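Local atomic coordinates of pyridoxamine 5'-phosphate oxidase-related, FMN-binding (Mycobacterium smegmatis, PDB entry 3F7E), a protein that probably acts as an oxidoreductase that uses the deazaflavin coenzyme F420, perhaps reducing aflatoxins. Residues A[36-40]-A[41-45]; A[7-10]-A[11-15]; A[47-51]-A[52-56]. All coordinates share one frame; numbering follows the deposited sequence. Where two conformers were deposited one is given.

Contact 1 of 3, residues A[36-40]-A[41-45]; sequences FAWDG and EVLRF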
ATOM      1  N   PHE A  36      10.144  -5.194  -5.415  1.00  6.55           N
ATOM      2  CA  PHE A  36       9.766  -5.196  -6.817  1.00  6.37           C
ATOM      3  C   PHE A  36      11.006  -4.959  -7.660  1.00  6.82           C
ATOM      4  O   PHE A  36      12.016  -4.402  -7.181  1.00  7.16           O
ATOM      5  CB  PHE A  36       8.661  -4.163  -7.145  1.00  7.22           C
ATOM      6  CG  PHE A  36       9.093  -2.738  -6.965  1.00  6.65           C
ATOM      7  CD1 PHE A  36       8.946  -2.118  -5.742  1.00  7.70           C
ATOM      8  CD2 PHE A  36       9.699  -2.025  -7.994  1.00  7.77           C
ATOM      9  CE1 PHE A  36       9.368  -0.810  -5.549  1.00  8.77           C
ATOM     10  CE2 PHE A  36      10.131  -0.730  -7.814  1.00  8.33           C
ATOM     11  CZ  PHE A  36       9.957  -0.116  -6.591  1.00  9.20           C
ATOM     12  N   ALA A  37      10.907  -5.305  -8.940  1.00  8.32           N
ATOM     13  CA  ALA A  37      11.923  -4.942  -9.930  1.00  9.76           C
ATOM     14  C   ALA A  37      11.246  -4.171 -11.055  1.00  9.24           C
ATOM     15  O   ALA A  37      10.152  -4.518 -11.451  1.00 11.96           O
ATOM     16  CB  ALA A  37      12.605  -6.191 -10.496  1.00 11.89           C
ATOM     17  N   TRP A  38      11.886  -3.125 -11.558  1.00 10.51           N
ATOM     18  CA  TRP A  38      11.394  -2.311 -12.666  1.00 10.17           C
ATOM     19  C   TRP A  38      12.440  -2.316 -13.762  1.00 10.30           C
ATOM     20  O   TRP A  38      13.611  -2.058 -13.491  1.00 11.57           O
ATOM     21  CB  TRP A  38      11.181  -0.883 -12.156  1.00 11.50           C
ATOM     22  CG  TRP A  38      10.902   0.174 -13.204  1.00 11.31           C
ATOM     23  CD1 TRP A  38      11.732   1.230 -13.567  1.00 14.21           C
ATOM     24  CD2 TRP A  38       9.712   0.331 -13.979  1.00 11.86           C
ATOM     25  NE1 TRP A  38      11.116   2.011 -14.504  1.00 15.85           N
ATOM     26  CE2 TRP A  38       9.886   1.481 -14.792  1.00 13.50           C
ATOM     27  CE3 TRP A  38       8.520  -0.401 -14.088  1.00 11.78           C
ATOM     28  CZ2 TRP A  38       8.907   1.931 -15.669  1.00 14.26           C
ATOM     29  CZ3 TRP A  38       7.548   0.042 -14.966  1.00 12.16           C
ATOM     30  CH2 TRP A  38       7.753   1.201 -15.757  1.00 14.22           C
ATOM     31  N   ASP A  39      12.033  -2.629 -14.988  1.00 10.20           N
ATOM     32  CA  ASP A  39      12.980  -2.683 -16.105  1.00 10.90           C
ATOM     33  C   ASP A  39      12.807  -1.520 -17.090  1.00 11.83           C
ATOM     34  O   ASP A  39      13.393  -1.553 -18.172  1.00 12.52           O
ATOM     35  CB  ASP A  39      12.885  -4.045 -16.827  1.00 10.95           C
ATOM     36  CG  ASP A  39      11.601  -4.229 -17.591  1.00  9.63           C
ATOM     37  OD1 ASP A  39      11.484  -5.304 -18.222  1.00 11.19           O
ATOM     38  OD2 ASP A  39      10.741  -3.311 -17.564  1.00  9.64           O
ATOM     39  N   GLY A  40      12.029  -0.501 -16.714  1.00 11.41           N
ATOM     40  CA  GLY A  40      11.704   0.641 -17.592  1.00 12.94           C
ATOM     41  C   GLY A  40      10.361   0.495 -18.297  1.00 12.69           C
ATOM     42  O   GLY A  40       9.839   1.464 -18.873  1.00 14.66           O
ATOM     43  N   GLU A  41       9.806  -0.716 -18.260  1.00 11.75           N
ATOM     44  CA  GLU A  41       8.536  -1.020 -18.935  1.00 11.22           C
ATOM     45  C   GLU A  41       7.519  -1.751 -18.045  1.00  9.68           C
ATOM     46  O   GLU A  41       6.356  -1.400 -18.033  1.00 10.34           O
ATOM     47  CB  GLU A  41       8.796  -1.815 -20.206  1.00 12.55           C
ATOM     48  CG  GLU A  41       9.739  -1.033 -21.138  1.00 16.60           C
ATOM     49  CD  GLU A  41       9.981  -1.677 -22.451  1.00 22.02           C
ATOM     50  OE1 GLU A  41       9.401  -2.757 -22.719  1.00 24.58           O
ATOM     51  OE2 GLU A  41      10.759  -1.071 -23.227  1.00 25.22           O
ATOM     52  N   VAL A  42       7.980  -2.755 -17.306  1.00  8.84           N
ATOM     53  CA  VAL A  42       7.095  -3.551 -16.451  1.00  8.38           C
ATOM     54  C   VAL A  42       7.696  -3.702 -15.063  1.00  8.13           C
ATOM     55  O   VAL A  42       8.914  -3.619 -14.860  1.00  8.02           O
ATOM     56  CB  VAL A  42       6.775  -4.945 -17.081  1.00  8.50           C
ATOM     57  CG1 VAL A  42       6.000  -4.792 -18.388  1.00 10.42           C
ATOM     58  CG2 VAL A  42       8.001  -5.814 -17.223  1.00  8.85           C
ATOM     59  N   LEU A  43       6.805  -3.913 -14.101  1.00  7.34           N
ATOM     60  CA  LEU A  43       7.157  -4.273 -12.714  1.00  6.72           C
ATOM     61  C   LEU A  43       7.096  -5.786 -12.578  1.00  6.31           C
ATOM     62  O   LEU A  43       6.204  -6.430 -13.148  1.00  7.65           O
ATOM     63  CB  LEU A  43       6.131  -3.669 -11.739  1.00  7.55           C
ATOM     64  CG  LEU A  43       6.170  -2.135 -11.633  1.00  7.87           C
ATOM     65  CD1 LEU A  43       4.843  -1.585 -11.067  1.00  8.85           C
ATOM     66  CD2 LEU A  43       7.377  -1.660 -10.804  1.00  9.02           C
ATOM     67  N   ARG A  44       8.025  -6.359 -11.816  1.00  6.54           N
ATOM     68  CA  ARG A  44       7.994  -7.797 -11.523  1.00  7.01           C
ATOM     69  C   ARG A  44       8.046  -8.024 -10.011  1.00  6.59           C
ATOM     70  O   ARG A  44       8.790  -7.320  -9.293  1.00  7.93           O
ATOM     71  CB  ARG A  44       9.165  -8.507 -12.209  1.00  7.53           C
ATOM     72  CG  ARG A  44       9.011  -8.595 -13.705  1.00  7.63           C
ATOM     73  CD  ARG A  44      10.228  -9.319 -14.347  1.00 10.12           C
ATOM     74  NE  ARG A  44      10.023  -9.627 -15.767  1.00 10.62           N
ATOM     75  CZ  ARG A  44      10.287  -8.777 -16.753  1.00 10.23           C
ATOM     76  NH1 ARG A  44      10.804  -7.581 -16.495  1.00 10.73           N
ATOM     77  NH2 ARG A  44      10.028  -9.126 -18.001  1.00 12.89           N
ATOM     78  N   PHE A  45       7.269  -9.019  -9.565  1.00  6.52           N
ATOM     79  CA  PHE A  45       7.162  -9.408  -8.155  1.00  6.58           C
ATOM     80  C   PHE A  45       7.357 -10.910  -8.014  1.00  6.70           C
ATOM     81  O   PHE A  45       7.084 -11.654  -8.947  1.00  7.57           O
ATOM     82  CB  PHE A  45       5.764  -9.064  -7.608  1.00  7.36           C
ATOM     83  CG  PHE A  45       5.369  -7.627  -7.818  1.00  7.34           C
ATOM     84  CD1 PHE A  45       4.761  -7.198  -9.021  1.00  8.00           C
ATOM     85  CD2 PHE A  45       5.622  -6.687  -6.829  1.00  7.11           C
ATOM     86  CE1 PHE A  45       4.411  -5.868  -9.199  1.00  8.44           C
ATOM     87  CE2 PHE A  45       5.276  -5.368  -7.001  1.00  7.49           C
ATOM     88  CZ  PHE A  45       4.677  -4.949  -8.189  1.00  7.69           C
TER
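Ala37 and Arg44 face each other as an antiparallel hydrogen-bonded pair, and Trp38 and Leu43 follow as a non-hydrogen-bonded one, so that residues 36-40 and 41-45 form the end of a beta hairpin. Two backbone bonds join the first pair, Ala37 N to Arg44 O at 2.9 Å and Arg44 N to Ala37 O at 2.8 Å. Nearer the turn, a longer bond of 3.3 Å runs from Asp39 N to Val42 O. The positive phi of Gly40 would press a side chain against the preceding carbonyl, and glycine avoids this.

Asp39 organises the turn. Its CG sits between its own backbone N and carbonyl carbon (chi1 70°), which swings the carboxylate back over the following residues. OD2 accepts from Glu41 N and from Val42 N, each at 2.8 Å and from opposite faces of the carboxylate plane; the Val42 bond is almost straight, at 174°. OD1 forms a salt bridge of 2.9 Å with Arg44 NH1. Arg44 reaches it along an extended chain and keeps the oxygen in its guanidinium plane, yet meets the carboxylate from above, the two planes standing 73° apart.

On the face that carries Trp38 and Leu43, Leu43 CD2 lies 3.7 Å from both Phe36 CD2 and Trp38 CE3. The indole folds over the turn, with Glu41 N above one face, and its NE1 bonds to Glu9. Phe45 CE2 abuts Phe36 CB, and Met65 on strand 62-68 touches Phe36, Leu43 and Phe45. With two backbone N-H groups on one oxygen and an arginine on the other, Asp39 is probably held ionised, its carboxylate fixed in rotation by three bonds that shape the turn.

Contact 2 of 3, residues A[7-10]-A[11-15]; sequences GYES and LLERP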
ATOM      1  N   GLY A   7      10.817  12.658 -14.294  1.00 22.22           N
ATOM      2  CA  GLY A   7      11.606  12.761 -13.064  1.00 22.35           C
ATOM      3  C   GLY A   7      11.192  11.942 -11.843  1.00 21.97           C
ATOM      4  O   GLY A   7      11.762  12.144 -10.762  1.00 23.46           O
ATOM      5  N   TYR A   8      10.230  11.025 -11.996  1.00 20.00           N
ATOM      6  CA  TYR A   8       9.774  10.145 -10.905  1.00 18.38           C
ATOM      7  C   TYR A   8      10.143   8.676 -11.123  1.00 17.88           C
ATOM      8  O   TYR A   8       9.977   7.839 -10.210  1.00 17.26           O
ATOM      9  CB  TYR A   8       8.259  10.303 -10.680  1.00 18.27           C
ATOM     10  CG  TYR A   8       7.893  11.567  -9.940  1.00 19.04           C
ATOM     11  CD1 TYR A   8       7.831  12.783 -10.609  1.00 19.55           C
ATOM     12  CD2 TYR A   8       7.613  11.554  -8.564  1.00 19.68           C
ATOM     13  CE1 TYR A   8       7.510  13.955  -9.946  1.00 21.26           C
ATOM     14  CE2 TYR A   8       7.283  12.743  -7.892  1.00 22.45           C
ATOM     15  CZ  TYR A   8       7.235  13.933  -8.597  1.00 23.70           C
ATOM     16  OH  TYR A   8       6.908  15.135  -7.992  1.00 27.33           O
ATOM     17  N   GLU A   9      10.649   8.354 -12.306  1.00 18.90           N
ATOM     18  CA  GLU A   9      11.097   7.010 -12.590  1.00 18.98           C
ATOM     19  C   GLU A   9      12.199   6.592 -11.611  1.00 17.95           C
ATOM     20  O   GLU A   9      12.354   5.410 -11.326  1.00 16.87           O
ATOM     21  CB  GLU A   9      11.559   6.862 -14.044  1.00 19.81           C
ATOM     22  CG  GLU A   9      11.733   5.425 -14.474  1.00 20.61           C
ATOM     23  CD  GLU A   9      11.817   5.186 -15.976  1.00 21.19           C
ATOM     24  OE1 GLU A   9      12.070   4.041 -16.340  1.00 21.64           O
ATOM     25  OE2 GLU A   9      11.688   6.143 -16.779  1.00 24.17           O
ATOM     26  N   SER A  10      12.937   7.580 -11.100  0.70 17.40           N
ATOM     27  CA  SER A  10      13.964   7.342 -10.105  0.70 17.41           C
ATOM     28  C   SER A  10      13.467   6.555  -8.890  0.70 16.03           C
ATOM     29  O   SER A  10      14.235   5.763  -8.327  0.70 16.67           O
ATOM     30  CB  SER A  10      14.553   8.677  -9.660  0.70 17.54           C
ATOM     31  OG  SER A  10      13.523   9.596  -9.361  0.70 19.99           O
ATOM     32  N   LEU A  11      12.208   6.774  -8.478  1.00 15.52           N
ATOM     33  CA  LEU A  11      11.617   6.066  -7.331  1.00 14.76           C
ATOM     34  C   LEU A  11      11.505   4.592  -7.647  1.00 13.64           C
ATOM     35  O   LEU A  11      11.737   3.773  -6.772  1.00 15.71           O
ATOM     36  CB  LEU A  11      10.248   6.631  -6.904  1.00 14.53           C
ATOM     37  CG  LEU A  11      10.260   7.910  -6.071  1.00 14.83           C
ATOM     38  CD1 LEU A  11       8.852   8.447  -5.957  1.00 16.84           C
ATOM     39  CD2 LEU A  11      10.867   7.628  -4.692  1.00 15.06           C
ATOM     40  N   LEU A  12      11.210   4.249  -8.901  1.00 11.15           N
ATOM     41  CA  LEU A  12      11.085   2.853  -9.293  1.00  9.58           C
ATOM     42  C   LEU A  12      12.427   2.178  -9.464  1.00  9.30           C
ATOM     43  O   LEU A  12      12.492   0.956  -9.497  1.00 10.38           O
ATOM     44  CB  LEU A  12      10.287   2.727 -10.580  1.00  9.52           C
ATOM     45  CG  LEU A  12       8.852   3.242 -10.498  1.00 10.05           C
ATOM     46  CD1 LEU A  12       8.185   3.086 -11.861  1.00 13.53           C
ATOM     47  CD2 LEU A  12       8.029   2.493  -9.425  1.00 11.88           C
ATOM     48  N   GLU A  13      13.498   2.973  -9.621  1.00  9.26           N
ATOM     49  CA  GLU A  13      14.845   2.405  -9.745  1.00 10.73           C
ATOM     50  C   GLU A  13      15.531   2.100  -8.418  1.00 10.88           C
ATOM     51  O   GLU A  13      16.586   1.458  -8.360  1.00 13.75           O
ATOM     52  CB  GLU A  13      15.721   3.340 -10.594  1.00 11.74           C
ATOM     53  CG  GLU A  13      15.251   3.344 -12.061  1.00 15.19           C
ATOM     54  CD  GLU A  13      16.056   4.272 -12.965  1.00 21.54           C
ATOM     55  OE1 GLU A  13      16.893   5.027 -12.461  1.00 24.12           O
ATOM     56  OE2 GLU A  13      15.845   4.253 -14.196  1.00 23.62           O
ATOM     57  N   ARG A  14      14.933   2.590  -7.345  1.00  9.92           N
ATOM     58  CA  ARG A  14      15.503   2.449  -6.016  1.00  9.51           C
ATOM     59  C   ARG A  14      14.998   1.191  -5.306  1.00  9.08           C
ATOM     60  O   ARG A  14      13.864   0.733  -5.564  1.00  9.82           O
ATOM     61  CB  ARG A  14      15.179   3.689  -5.178  1.00  9.55           C
ATOM     62  CG  ARG A  14      15.925   4.933  -5.690  1.00 10.24           C
ATOM     63  CD  ARG A  14      15.440   6.209  -5.047  1.00 10.51           C
ATOM     64  NE  ARG A  14      15.657   6.231  -3.599  1.00 10.70           N
ATOM     65  CZ  ARG A  14      15.208   7.184  -2.780  1.00  9.85           C
ATOM     66  NH1 ARG A  14      15.431   7.111  -1.462  1.00 10.71           N
ATOM     67  NH2 ARG A  14      14.528   8.216  -3.270  1.00 10.48           N
ATOM     68  N   PRO A  15      15.826   0.639  -4.385  1.00 10.11           N
ATOM     69  CA  PRO A  15      15.407  -0.539  -3.600  1.00 10.47           C
ATOM     70  C   PRO A  15      14.481  -0.136  -2.442  1.00 10.07           C
ATOM     71  O   PRO A  15      14.852  -0.236  -1.250  1.00 11.39           O
ATOM     72  CB  PRO A  15      16.746  -1.122  -3.117  1.00 12.47           C
ATOM     73  CG  PRO A  15      17.657   0.088  -2.992  1.00 13.26           C
ATOM     74  CD  PRO A  15      17.229   1.044  -4.103  1.00 10.92           C
TER
HETATM   75  O   HOH W   1      13.905   9.379  -6.266  1.00  6.97           O
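Tyr8 and Leu11 are joined by a backbone bond in this short N-terminal turn of helix: Leu11 N donates to Tyr8 O at 3.0 Å, approaching from above the carbonyl plane. The bonds that follow are weak. Glu9 O is shared by Leu12 N at 2.9 Å and Glu13 N at 3.2 Å, and Glu13 N makes a second weak bond, to Ser10 O. Steps of three and four residues are thus mixed, as fits a loosely wound single turn. The Arg14 methylene CG comes within 3.2 Å of the carbonyl Ser10 O, laying the base of that side chain along the helix end.

Among apolar groups, Leu11 CD1 approaches the edge of the Tyr8 ring, 4.2 Å from CD2.

A water joins Ser10 and Arg14: it lies 3.1 Å from Ser10 OG in one of two conformers (a tentative link) and accepts from Arg14 NH2 at 3.3 Å, in the guanidinium plane; a bend at chi3 (62°) turns the arginine towards it. The same NH2 forms a salt bridge with Asp69. Like charges come fairly close, OE1 of Glu9 and OE2 of Glu13 being 4.3 Å apart, but that OE1 is hydrogen-bonded to Trp38 NE1.

Around helix 9-13, Leu11 and Leu12 both pack on Leu77 of strand 76-88, while Arg75, just before that strand, makes a cation-pi contact with Tyr8 and bonds to Gly7 O.

Contact 3 of 3, residues A[47-51]-A[52-56]; sequences HTTKR and QKYRN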
ATOM      1  N   HIS A  47       5.938 -14.196  -6.067  1.00  9.09           N
ATOM      2  CA  HIS A  47       4.737 -14.705  -5.359  1.00 10.57           C
ATOM      3  C   HIS A  47       4.849 -16.234  -5.339  1.00  9.32           C
ATOM      4  O   HIS A  47       5.632 -16.841  -6.075  1.00  9.13           O
ATOM      5  CB  HIS A  47       3.414 -14.374  -6.124  1.00 12.80           C
ATOM      6  CG  HIS A  47       2.900 -12.957  -5.995  1.00 15.28           C
ATOM      7  ND1 HIS A  47       3.589 -11.839  -6.431  1.00 18.86           N
ATOM      8  CD2 HIS A  47       1.720 -12.496  -5.513  1.00 18.29           C
ATOM      9  CE1 HIS A  47       2.861 -10.756  -6.205  1.00 17.52           C
ATOM     10  NE2 HIS A  47       1.719 -11.127  -5.655  1.00 17.38           N
ATOM     11  N   THR A  48       4.020 -16.876  -4.527  1.00  9.67           N
ATOM     12  CA  THR A  48       3.777 -18.304  -4.743  1.00 11.20           C
ATOM     13  C   THR A  48       2.347 -18.527  -5.234  1.00 11.53           C
ATOM     14  O   THR A  48       1.454 -17.682  -5.080  1.00 13.70           O
ATOM     15  CB  THR A  48       4.026 -19.192  -3.524  1.00 12.39           C
ATOM     16  OG1 THR A  48       2.860 -19.131  -2.715  1.00 15.00           O
ATOM     17  CG2 THR A  48       5.301 -18.787  -2.769  1.00 12.74           C
ATOM     18  N   THR A  49       2.131 -19.691  -5.813  1.00 11.04           N
ATOM     19  CA  THR A  49       0.818 -20.031  -6.321  1.00 12.28           C
ATOM     20  C   THR A  49      -0.172 -20.482  -5.233  1.00 13.12           C
ATOM     21  O   THR A  49      -1.328 -20.807  -5.540  1.00 12.85           O
ATOM     22  CB  THR A  49       0.928 -21.181  -7.302  1.00 12.93           C
ATOM     23  OG1 THR A  49       1.508 -22.298  -6.624  1.00 13.35           O
ATOM     24  CG2 THR A  49       1.787 -20.787  -8.515  1.00 14.20           C
ATOM     25  N   LYS A  50       0.289 -20.492  -3.985  0.60 13.47           N
ATOM     26  CA  LYS A  50      -0.478 -21.081  -2.886  0.60 14.51           C
ATOM     27  C   LYS A  50      -1.155 -20.085  -1.945  0.60 14.22           C
ATOM     28  O   LYS A  50      -1.898 -20.499  -1.038  0.60 14.57           O
ATOM     29  CB  LYS A  50       0.418 -22.022  -2.076  0.60 16.07           C
ATOM     30  CG  LYS A  50       0.853 -23.280  -2.822  0.60 19.03           C
ATOM     31  CD  LYS A  50       1.359 -24.335  -1.853  0.60 23.59           C
ATOM     32  CE  LYS A  50       1.531 -25.683  -2.544  0.60 24.98           C
ATOM     33  NZ  LYS A  50       2.565 -26.519  -1.863  0.60 27.68           N
ATOM     34  N   ARG A  51      -0.893 -18.791  -2.128  1.00 14.35           N
ATOM     35  CA  ARG A  51      -1.480 -17.742  -1.271  1.00 14.96           C
ATOM     36  C   ARG A  51      -2.611 -16.951  -1.921  1.00 12.64           C
ATOM     37  O   ARG A  51      -2.787 -16.984  -3.145  1.00 11.85           O
ATOM     38  CB  ARG A  51      -0.428 -16.726  -0.788  1.00 17.21           C
ATOM     39  CG  ARG A  51       0.936 -17.247  -0.377  1.00 23.04           C
ATOM     40  CD  ARG A  51       1.037 -17.663   1.100  1.00 28.71           C
ATOM     41  NE  ARG A  51       0.353 -16.809   2.091  1.00 29.21           N
ATOM     42  CZ  ARG A  51       0.963 -15.973   2.934  1.00 36.53           C
ATOM     43  NH1 ARG A  51       2.279 -15.821   2.902  1.00 32.10           N
ATOM     44  NH2 ARG A  51       0.247 -15.271   3.809  1.00 32.12           N
ATOM     45  N   GLN A  52      -3.337 -16.198  -1.092  1.00 12.33           N
ATOM     46  CA  GLN A  52      -4.501 -15.455  -1.540  1.00 12.51           C
ATOM     47  C   GLN A  52      -4.146 -14.394  -2.576  1.00 11.76           C
ATOM     48  O   GLN A  52      -4.935 -14.143  -3.485  1.00 10.94           O
ATOM     49  CB  GLN A  52      -5.239 -14.801  -0.366  1.00 14.06           C
ATOM     50  CG  GLN A  52      -6.573 -14.201  -0.756  1.00 15.16           C
ATOM     51  CD  GLN A  52      -7.552 -15.229  -1.315  1.00 14.97           C
ATOM     52  OE1 GLN A  52      -7.740 -16.317  -0.737  1.00 18.30           O
ATOM     53  NE2 GLN A  52      -8.184 -14.891  -2.440  1.00 14.87           N
ATOM     54  N   LYS A  53      -2.991 -13.741  -2.418  1.00 11.82           N
ATOM     55  CA  LYS A  53      -2.621 -12.677  -3.358  1.00 12.23           C
ATOM     56  C   LYS A  53      -2.586 -13.215  -4.792  1.00 10.54           C
ATOM     57  O   LYS A  53      -3.025 -12.552  -5.730  1.00 10.42           O
ATOM     58  CB  LYS A  53      -1.234 -12.100  -3.039  1.00 14.77           C
ATOM     59  CG  LYS A  53      -0.897 -11.823  -1.614  1.00 20.67           C
ATOM     60  CD  LYS A  53       0.611 -11.650  -1.475  1.00 24.18           C
ATOM     61  CE  LYS A  53       1.055 -11.557  -0.029  1.00 25.94           C
ATOM     62  NZ  LYS A  53       2.522 -11.281   0.025  1.00 27.03           N
ATOM     63  N   TYR A  54      -2.069 -14.433  -4.958  1.00 10.18           N
ATOM     64  CA  TYR A  54      -2.079 -15.079  -6.263  1.00 10.11           C
ATOM     65  C   TYR A  54      -3.485 -15.373  -6.768  1.00  9.53           C
ATOM     66  O   TYR A  54      -3.816 -15.069  -7.917  1.00 10.35           O
ATOM     67  CB  TYR A  54      -1.237 -16.362  -6.224  1.00 11.16           C
ATOM     68  CG  TYR A  54      -1.284 -17.227  -7.459  1.00 11.91           C
ATOM     69  CD1 TYR A  54      -0.426 -16.997  -8.518  1.00 13.07           C
ATOM     70  CD2 TYR A  54      -2.171 -18.291  -7.552  1.00 13.19           C
ATOM     71  CE1 TYR A  54      -0.460 -17.811  -9.659  1.00 15.33           C
ATOM     72  CE2 TYR A  54      -2.219 -19.102  -8.663  1.00 14.85           C
ATOM     73  CZ  TYR A  54      -1.364 -18.860  -9.719  1.00 15.07           C
ATOM     74  OH  TYR A  54      -1.424 -19.678 -10.816  1.00 17.72           O
ATOM     75  N   ARG A  55      -4.316 -15.957  -5.904  1.00  9.62           N
ATOM     76  CA  ARG A  55      -5.705 -16.197  -6.286  1.00  9.43           C
ATOM     77  C   ARG A  55      -6.433 -14.915  -6.683  1.00  8.86           C
ATOM     78  O   ARG A  55      -7.224 -14.908  -7.623  1.00 10.19           O
ATOM     79  CB  ARG A  55      -6.450 -16.917  -5.172  1.00 10.08           C
ATOM     80  CG  ARG A  55      -5.900 -18.282  -4.915  1.00 11.23           C
ATOM     81  CD  ARG A  55      -6.749 -19.109  -3.937  1.00 13.39           C
ATOM     82  NE  ARG A  55      -6.700 -18.646  -2.546  1.00 13.03           N
ATOM     83  CZ  ARG A  55      -5.772 -18.991  -1.649  1.00 13.24           C
ATOM     84  NH1 ARG A  55      -5.866 -18.539  -0.403  1.00 15.20           N
ATOM     85  NH2 ARG A  55      -4.759 -19.793  -1.978  1.00 12.45           N
ATOM     86  N   ASN A  56      -6.123 -13.812  -5.995  1.00  8.76           N
ATOM     87  CA  ASN A  56      -6.762 -12.538  -6.329  1.00  8.80           C
ATOM     88  C   ASN A  56      -6.454 -12.165  -7.784  1.00  8.22           C
ATOM     89  O   ASN A  56      -7.357 -11.785  -8.562  1.00  8.72           O
ATOM     90  CB  ASN A  56      -6.271 -11.403  -5.423  1.00  9.24           C
ATOM     91  CG  ASN A  56      -6.714 -11.554  -3.984  1.00  9.63           C
ATOM     92  OD1 ASN A  56      -7.584 -12.370  -3.667  1.00 11.79           O
ATOM     93  ND2 ASN A  56      -6.123 -10.744  -3.118  1.00 10.64           N
TER
HETATM   94  O   HOH W   2      -3.924 -20.984  -4.525  1.00 15.50           O
HETATM   95  O   HOH W   3      -4.031 -19.913   1.294  1.00 24.11           O
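The Tyr54 ring lies over the backbone of Thr49, with Thr49 CA 3.7 Å from its centroid and only 14° off the ring normal, a CH-pi contact. Tyr54 CG stands opposite its backbone N (chi1 173°), which carries the ring off the helix and back over the loop that follows the strand. The Thr49 side chain runs beside it in the same direction, CG2 being 3.9 Å from Tyr54 CZ. At its tip, Tyr54 OH bonds to Lys58, one turn further along the helix.

Arg55 also reaches back. A bend at chi3 (-70°) folds its guanidinium flat over the peptide between Arg51 and Gln52, while NH2 makes a weak bond of 3.1 Å to Lys50 O. On the side of NE and NH1, both nitrogens grip Gln52 OE1, at 3.1 and 2.9 Å, from one face of the amide. Two waters in the guanidinium plane extend the link, one to Thr49 O and the other to Lys50 O. The Gln52 amide is held at its other end too: NE2 donates to Asn56 OD1 at 2.9 Å in a practically straight bond. Three bonds between side chains therefore fix how Gln52 and Arg55 are turned.

His47 presents the edge of its imidazole to Lys53 CB, 3.9 Å from CD2; its NE2 is buried without a polar partner. Before the helix, Thr48 OG1 accepts from Lys50 N at 3.2 Å, forming an ST turn.

Arg51 occupies the N-cap position and reaches Gln129 of the second subunit. Its carbonyl receives weak bonds from Tyr54 N and Arg55 N, opening helix 52-59. The whole is a tight strand-to-helix connection, in which an ST turn ends strand 43-48 and helix side chains fold back over the link.

In the fold
Along the chain the order is contact 2, contact 1, contact 3. Contacts 2 and 1 have centres about 11 Å apart and touch directly: helix 9-13 lies against the hairpin of 37-38 and 43-48, where Leu12 O packs on Phe36 and Trp38. Contacts 1 and 3 share strand 43-48, one at its start and the other at its exit into helix 52-59; their centres are about 19 Å apart, on opposite sides of the chain's centre. Contacts 2 and 3 stay about 15 Å apart at their nearest atoms. Strand 43-48, beside outermost strand 37-38, connects contacts 1 and 3 in an antiparallel sheet consistent with the split beta-barrel of the FMN-binding clan, a helix near each end.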